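Local coordinates for ESX-1 secretion system protein EccA1 (Mycobacterium tuberculosis, PDB 4F3V) that probably hydrolyses ATP to supply energy for the export of virulence factors through the ESX-1 type VII secretion system, at residues R24-D27 / L28-I32; C49-D53 / R54-F58; A110-A114 / Q115-A119. All blocks are in the same frame, centred on the assembly; numbering follows the deposited sequence.

How the contacts relate
All three contacts are local and follow one another along the N-terminal, TPR-type helical domain of EccA1, with no nesting or crossing. Contact 1 comes first; it lies wholly within helix 22-35, joining residues one turn apart, and closes no loop. Contact 2 closes the loop between helices 40-48 and 54-62, and packs on contact 1 where Cys49 meets Ser25, Leu26 and Phe29. Contact 3 closes the tight turn between helices 101-115 and 118-125. It touches contact 2 through Cys111 and Gln115, which meet Leu57 and Arg54, and so ties helix 54-62 to helix 101-115. Contacts 1 and 3 do not touch; their nearest atoms are about 16 Å apart.

Contact 1. Residues R24-D27 / L28-I32; sequences RSLD and LFTEI
The Phe29 ring and the carbonyl of Ser25 meet on a slant, neither squarely over the face nor at the edge, with Phe29 CD2 3.3 Å from Ser25 O. Farther out on the same ring, Phe29 CE2 lies 4.0 Å from Ser25 CB, so the aromatic side chain lies back against the preceding turn. The setting is the middle of helix 22-35, in the TPR-type all-helical N-terminal domain of EccA1, and these are the i to i+4 contacts of successive turns of an alpha-helix. Ser25 and Phe29 are both buried: they reach helix 2-17 through Met17 and Ala14, and Ser25 OG is hydrogen-bonded to Ala14 O. Phe29 N donates to Ser25 O over 2.8 Å in an almost straight bond (173° at the hydrogen), which holds Phe29 one turn on from Ser25.

On a neighbouring side of the helix, Leu28 CG sits 3.6 Å from Arg24 O, while the Leu28 side chain also touches Leu10 of helix 2-17. Glu31 uses its backbone N to bond Asp27 O, and its OE2 forms a salt bridge with Arg6, a second tie to helix 2-17.

The peptide carbonyl of Leu26 is doubly gripped: its O accepts two bonds from a single residue. Thr30 N reaches Leu26 O from one face of the carbonyl plane (2.8 Å), Thr30 OG1 from the opposite face. The hydroxyl gets there because OG1 is folded back beside the backbone N (chi1 -62°), which satisfies it within its own helix. Leu26 CD1 comes to 3.7 Å from Thr30 OG1. The hydroxyl bond itself is short, Thr30 OG1 to Leu26 O at 2.7 Å, with OG1 37° out of the carbonyl plane.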
# COMPACT_ATOMS: atom_id res chain seq x y z
N ARG A 24 -15.86 -11.63 18.61
CA ARG A 24 -17.31 -11.47 18.72
C ARG A 24 -17.85 -10.33 17.82
O ARG A 24 -18.91 -10.48 17.24
CB ARG A 24 -17.73 -11.25 20.18
CG ARG A 24 -17.58 -12.50 21.07
CD ARG A 24 -18.39 -12.36 22.36
NE ARG A 24 -17.92 -13.23 23.44
CZ ARG A 24 -17.06 -12.82 24.37
NH1 ARG A 24 -16.59 -11.56 24.35
NH2 ARG A 24 -16.66 -13.65 25.32
N SER A 25 -17.12 -9.22 17.74
CA SER A 25 -17.49 -8.13 16.86
C SER A 25 -17.53 -8.65 15.42
O SER A 25 -18.47 -8.36 14.69
CB SER A 25 -16.50 -6.97 16.94
OG SER A 25 -16.55 -6.34 18.21
N LEU A 26 -16.52 -9.42 15.03
CA LEU A 26 -16.47 -10.00 13.67
C LEU A 26 -17.72 -10.83 13.38
O LEU A 26 -18.27 -10.74 12.28
CB LEU A 26 -15.20 -10.83 13.48
CG LEU A 26 -14.96 -11.46 12.09
CD1 LEU A 26 -14.95 -10.38 11.01
CD2 LEU A 26 -13.70 -12.36 12.04
N ASP A 27 -18.15 -11.64 14.35
CA ASP A 27 -19.33 -12.49 14.17
C ASP A 27 -20.51 -11.59 13.84
O ASP A 27 -21.30 -11.92 12.98
CB ASP A 27 -19.69 -13.28 15.43
CG ASP A 27 -18.74 -14.42 15.74
OD1 ASP A 27 -18.07 -14.95 14.81
OD2 ASP A 27 -18.68 -14.81 16.93
N LEU A 28 -20.60 -10.45 14.53
CA LEU A 28 -21.74 -9.55 14.37
C LEU A 28 -21.67 -8.79 13.06
O LEU A 28 -22.68 -8.66 12.37
CB LEU A 28 -21.85 -8.58 15.55
CG LEU A 28 -22.20 -9.18 16.91
CD1 LEU A 28 -22.13 -8.13 17.99
CD2 LEU A 28 -23.58 -9.82 16.89
N PHE A 29 -20.50 -8.23 12.72
CA PHE A 29 -20.34 -7.56 11.42
C PHE A 29 -20.61 -8.56 10.28
O PHE A 29 -21.20 -8.21 9.26
CB PHE A 29 -18.94 -6.97 11.26
CG PHE A 29 -18.65 -5.79 12.14
CD1 PHE A 29 -19.45 -4.65 12.13
CD2 PHE A 29 -17.54 -5.78 12.94
CE1 PHE A 29 -19.15 -3.55 12.90
CE2 PHE A 29 -17.23 -4.68 13.72
CZ PHE A 29 -18.03 -3.55 13.71
N THR A 30 -20.22 -9.82 10.46
CA THR A 30 -20.42 -10.84 9.45
C THR A 30 -21.89 -11.21 9.32
O THR A 30 -22.38 -11.43 8.22
CB THR A 30 -19.56 -12.08 9.77
OG1 THR A 30 -18.18 -11.68 9.73
CG2 THR A 30 -19.80 -13.21 8.77
N GLU A 31 -22.60 -11.25 10.45
CA GLU A 31 -24.02 -11.46 10.42
C GLU A 31 -24.71 -10.36 9.59
O GLU A 31 -25.62 -10.65 8.82
CB GLU A 31 -24.57 -11.46 11.84
CG GLU A 31 -26.04 -11.77 11.97
CD GLU A 31 -26.37 -13.23 11.78
OE1 GLU A 31 -25.48 -14.05 11.55
OE2 GLU A 31 -27.56 -13.55 11.86
N ILE A 32 -24.27 -9.11 9.74
CA ILE A 32 -24.83 -8.00 8.93
C ILE A 32 -24.59 -8.22 7.44
O ILE A 32 -25.55 -8.20 6.64
CB ILE A 32 -24.30 -6.63 9.36
CG1 ILE A 32 -24.72 -6.34 10.82
CG2 ILE A 32 -24.77 -5.54 8.38
CD1 ILE A 32 -23.88 -5.28 11.48

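Contact 2. Residues C49-D53 / R54-F58; sequences CGDTD and RVTLF
Asp53 is the N-cap of helix 54-62, and its side chain reaches forward over the first residues of the helix. Asp53 CB starts 3.4 Å from Arg54 N and, on its way out, passes 4.0 Å from Thr56 OG1. CG stands anti to the backbone N (chi1 -176°), which swings the carboxylate over the first turn. At the tip, Asp53 OD1 accepts from Val55 N at 2.7 Å, a fairly straight capping bond (161° at the hydrogen) that arrives from above the carboxylate plane. Val55 CB also touches Asp53 OD1, at 3.4 Å. The backbone O of Asp53 adds weak bonds from Thr56 N and Leu57 N.

A second acid braces the approach to the helix. Asp51 OD1 accepts from Asp53 N (3.2 Å), an Asx turn, while Thr56 OG1 donates to Asp51 OD2 at 2.7 Å, and OD2 also pairs with Arg46 in a salt bridge. Just before it, Gly50, with positive phi, is the C-prime residue of the Schellman motif that ends helix 40-48, so one helix stops and the next starts within a few residues. Beyond the cap, Val55 CG2 lies 3.5 Å above one face of the Arg54 guanidinium, toward its rim.

Asp53 takes a first-turn N-H near the positive end of the helix dipole, and Asp51 is paired with Arg46; both settings would probably favour the ionised form.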
# COMPACT_ATOMS: atom_id res chain seq x y z
N CYS A 49 -11.68 -5.83 12.43
CA CYS A 49 -11.53 -7.03 13.28
C CYS A 49 -10.47 -7.99 12.75
O CYS A 49 -10.36 -9.09 13.24
CB CYS A 49 -12.86 -7.78 13.43
SG CYS A 49 -14.15 -6.82 14.26
N GLY A 50 -9.71 -7.58 11.74
CA GLY A 50 -8.61 -8.39 11.22
C GLY A 50 -8.97 -9.23 10.02
O GLY A 50 -8.19 -10.08 9.61
N ASP A 51 -10.13 -8.99 9.43
CA ASP A 51 -10.50 -9.67 8.19
C ASP A 51 -10.00 -8.84 7.01
O ASP A 51 -10.67 -7.92 6.59
CB ASP A 51 -12.03 -9.82 8.10
CG ASP A 51 -12.48 -10.43 6.79
OD1 ASP A 51 -11.62 -10.99 6.06
OD2 ASP A 51 -13.69 -10.36 6.49
N THR A 52 -8.83 -9.15 6.49
CA THR A 52 -8.34 -8.48 5.26
C THR A 52 -8.33 -9.43 4.03
O THR A 52 -7.51 -9.26 3.12
CB THR A 52 -6.94 -7.85 5.48
OG1 THR A 52 -6.05 -8.84 6.00
CG2 THR A 52 -7.04 -6.66 6.47
N ASP A 53 -9.23 -10.41 4.02
CA ASP A 53 -9.60 -11.14 2.80
C ASP A 53 -9.80 -10.11 1.67
O ASP A 53 -10.49 -9.10 1.87
CB ASP A 53 -10.91 -11.90 3.05
CG ASP A 53 -11.36 -12.78 1.87
OD1 ASP A 53 -11.14 -12.46 0.69
OD2 ASP A 53 -11.99 -13.81 2.14
N ARG A 54 -9.22 -10.36 0.50
CA ARG A 54 -9.38 -9.48 -0.65
C ARG A 54 -10.87 -9.23 -0.98
O ARG A 54 -11.23 -8.13 -1.43
CB ARG A 54 -8.65 -10.03 -1.88
CG ARG A 54 -9.35 -11.25 -2.46
CD ARG A 54 -8.74 -12.03 -3.61
NE ARG A 54 -9.69 -13.15 -3.76
CZ ARG A 54 -10.75 -13.19 -4.58
NH1 ARG A 54 -10.99 -12.24 -5.48
NH2 ARG A 54 -11.57 -14.25 -4.53
N VAL A 55 -11.74 -10.23 -0.77
CA VAL A 55 -13.17 -10.05 -1.07
C VAL A 55 -13.84 -9.00 -0.14
O VAL A 55 -14.66 -8.19 -0.58
CB VAL A 55 -13.90 -11.41 -1.06
CG1 VAL A 55 -15.41 -11.23 -1.18
CG2 VAL A 55 -13.37 -12.29 -2.21
N THR A 56 -13.43 -8.98 1.12
CA THR A 56 -13.94 -8.02 2.07
C THR A 56 -13.62 -6.55 1.67
O THR A 56 -14.49 -5.68 1.69
CB THR A 56 -13.41 -8.35 3.49
OG1 THR A 56 -14.04 -9.56 3.97
CG2 THR A 56 -13.66 -7.24 4.43
N LEU A 57 -12.38 -6.30 1.28
CA LEU A 57 -11.99 -4.98 0.77
C LEU A 57 -12.74 -4.68 -0.56
O LEU A 57 -13.21 -3.56 -0.79
CB LEU A 57 -10.49 -4.93 0.56
CG LEU A 57 -9.75 -3.59 0.58
CD1 LEU A 57 -10.40 -2.51 1.42
CD2 LEU A 57 -8.34 -3.90 1.07
N PHE A 58 -12.89 -5.69 -1.43
CA PHE A 58 -13.63 -5.48 -2.67
C PHE A 58 -15.06 -5.03 -2.38
O PHE A 58 -15.59 -4.13 -3.03
CB PHE A 58 -13.66 -6.71 -3.58
CG PHE A 58 -14.73 -6.65 -4.65
CD1 PHE A 58 -14.54 -5.89 -5.79
CD2 PHE A 58 -15.95 -7.31 -4.49
CE1 PHE A 58 -15.53 -5.79 -6.77
CE2 PHE A 58 -16.95 -7.20 -5.47
CZ PHE A 58 -16.73 -6.44 -6.60

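Contact 3. Residues A110-A114 / Q115-A119; sequences ACEAA and QGNYA
A bend in Glu112 and the chi1 of Asn117 bring their ends together. The glutamate chain folds at chi2 (-57°), bringing its carboxylate round to the turn, and Asn117 keeps CG beside its own backbone N (chi1 -62°), presenting its amide to that carboxylate. The two flat groups are almost coplanar, 14° apart, and Asn117 ND2 donates to Glu112 OE1 at 2.8 Å, nearly along the C-O axis of OE1 and close to the amide plane. The motif is a Schellman C-cap ending helix 101-115, followed directly by helix 118-125, a tight turn between consecutive helices of this TPR-type domain.

Two backbone bonds close the turn. Asn117 N reaches back to Glu112 O over 2.9 Å, so Glu112 holds Asn117 twice, by its backbone O and by its carboxylate. Gly116 N reaches Ala113 O over 3.0 Å from well above the carbonyl plane. Gly116 has positive phi, a conformation that suits glycine. Asn117 occupies the N-cap position of the next helix, yet its side chain makes no capping bond there and turns to Glu112 instead.

Within the last turn of the helix, Gln115 CG rests 3.5 Å from Cys111 O. Cys111 itself faces helix 54-62, and its side chain lies about 3 Å from a bound samarium ion.

On the other arm of the turn, the Tyr118 ring has Gly116 C over the centre of one face and also meets the ring of Trp269. Tyr118 CE1 comes to 3.4 Å from Ala113 O at an oblique angle. A water closes the loop, its O donating to Ala113 O at 2.9 Å. The same water O is hydrogen-bonded to Tyr118 OH at 2.8 Å.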
# COMPACT_ATOMS: atom_id res chain seq x y z
N ALA A 110 -4.50 -0.63 -3.54
CA ALA A 110 -3.28 -1.33 -3.06
C ALA A 110 -3.50 -2.84 -3.08
O ALA A 110 -2.62 -3.60 -3.55
CB ALA A 110 -2.88 -0.87 -1.66
N CYS A 111 -4.66 -3.29 -2.62
CA CYS A 111 -4.97 -4.73 -2.61
C CYS A 111 -5.01 -5.30 -4.04
O CYS A 111 -4.42 -6.35 -4.34
CB CYS A 111 -6.28 -4.99 -1.90
SG CYS A 111 -6.72 -6.75 -1.81
N GLU A 112 -5.69 -4.59 -4.94
CA GLU A 112 -5.72 -5.00 -6.36
C GLU A 112 -4.33 -5.05 -7.03
O GLU A 112 -4.04 -5.97 -7.80
CB GLU A 112 -6.65 -4.12 -7.16
CG GLU A 112 -8.13 -4.35 -6.85
CD GLU A 112 -8.63 -5.80 -7.03
OE1 GLU A 112 -8.41 -6.45 -8.04
OE2 GLU A 112 -9.24 -6.33 -6.09
N ALA A 113 -3.48 -4.09 -6.69
CA ALA A 113 -2.14 -4.04 -7.22
C ALA A 113 -1.42 -5.32 -6.80
O ALA A 113 -0.83 -5.98 -7.66
CB ALA A 113 -1.37 -2.82 -6.72
N ALA A 114 -1.48 -5.63 -5.50
CA ALA A 114 -0.88 -6.85 -4.95
C ALA A 114 -1.38 -8.13 -5.63
O ALA A 114 -0.62 -9.08 -5.78
CB ALA A 114 -1.10 -6.95 -3.43
N GLN A 115 -2.65 -8.17 -6.03
CA GLN A 115 -3.21 -9.33 -6.74
C GLN A 115 -2.91 -9.34 -8.26
O GLN A 115 -3.24 -10.31 -8.96
CB GLN A 115 -4.73 -9.42 -6.52
CG GLN A 115 -5.16 -9.64 -5.07
CD GLN A 115 -5.32 -11.10 -4.61
OE1 GLN A 115 -5.32 -12.05 -5.40
NE2 GLN A 115 -5.54 -11.28 -3.29
N GLY A 116 -2.32 -8.27 -8.79
CA GLY A 116 -2.00 -8.19 -10.20
C GLY A 116 -3.16 -7.68 -11.08
O GLY A 116 -3.14 -7.87 -12.29
N ASN A 117 -4.16 -7.02 -10.47
CA ASN A 117 -5.29 -6.48 -11.21
C ASN A 117 -5.08 -4.98 -11.37
O ASN A 117 -5.78 -4.17 -10.76
CB ASN A 117 -6.60 -6.81 -10.50
CG ASN A 117 -6.83 -8.30 -10.39
OD1 ASN A 117 -6.45 -9.07 -11.28
ND2 ASN A 117 -7.46 -8.72 -9.30
N TYR A 118 -4.11 -4.63 -12.20
CA TYR A 118 -3.60 -3.26 -12.24
C TYR A 118 -4.63 -2.27 -12.83
O TYR A 118 -4.82 -1.17 -12.29
CB TYR A 118 -2.26 -3.18 -12.96
CG TYR A 118 -1.23 -4.17 -12.48
CD1 TYR A 118 -0.67 -4.07 -11.22
CD2 TYR A 118 -0.83 -5.22 -13.29
CE1 TYR A 118 0.24 -5.00 -10.76
CE2 TYR A 118 0.09 -6.14 -12.85
CZ TYR A 118 0.63 -6.01 -11.59
OH TYR A 118 1.55 -6.93 -11.13
N ALA A 119 -5.28 -2.66 -13.92
CA ALA A 119 -6.26 -1.78 -14.57
C ALA A 119 -7.44 -1.48 -13.65
O ALA A 119 -7.98 -0.37 -13.66
CB ALA A 119 -6.78 -2.37 -15.88
O HOH W 1 1.48 -7.62 -8.37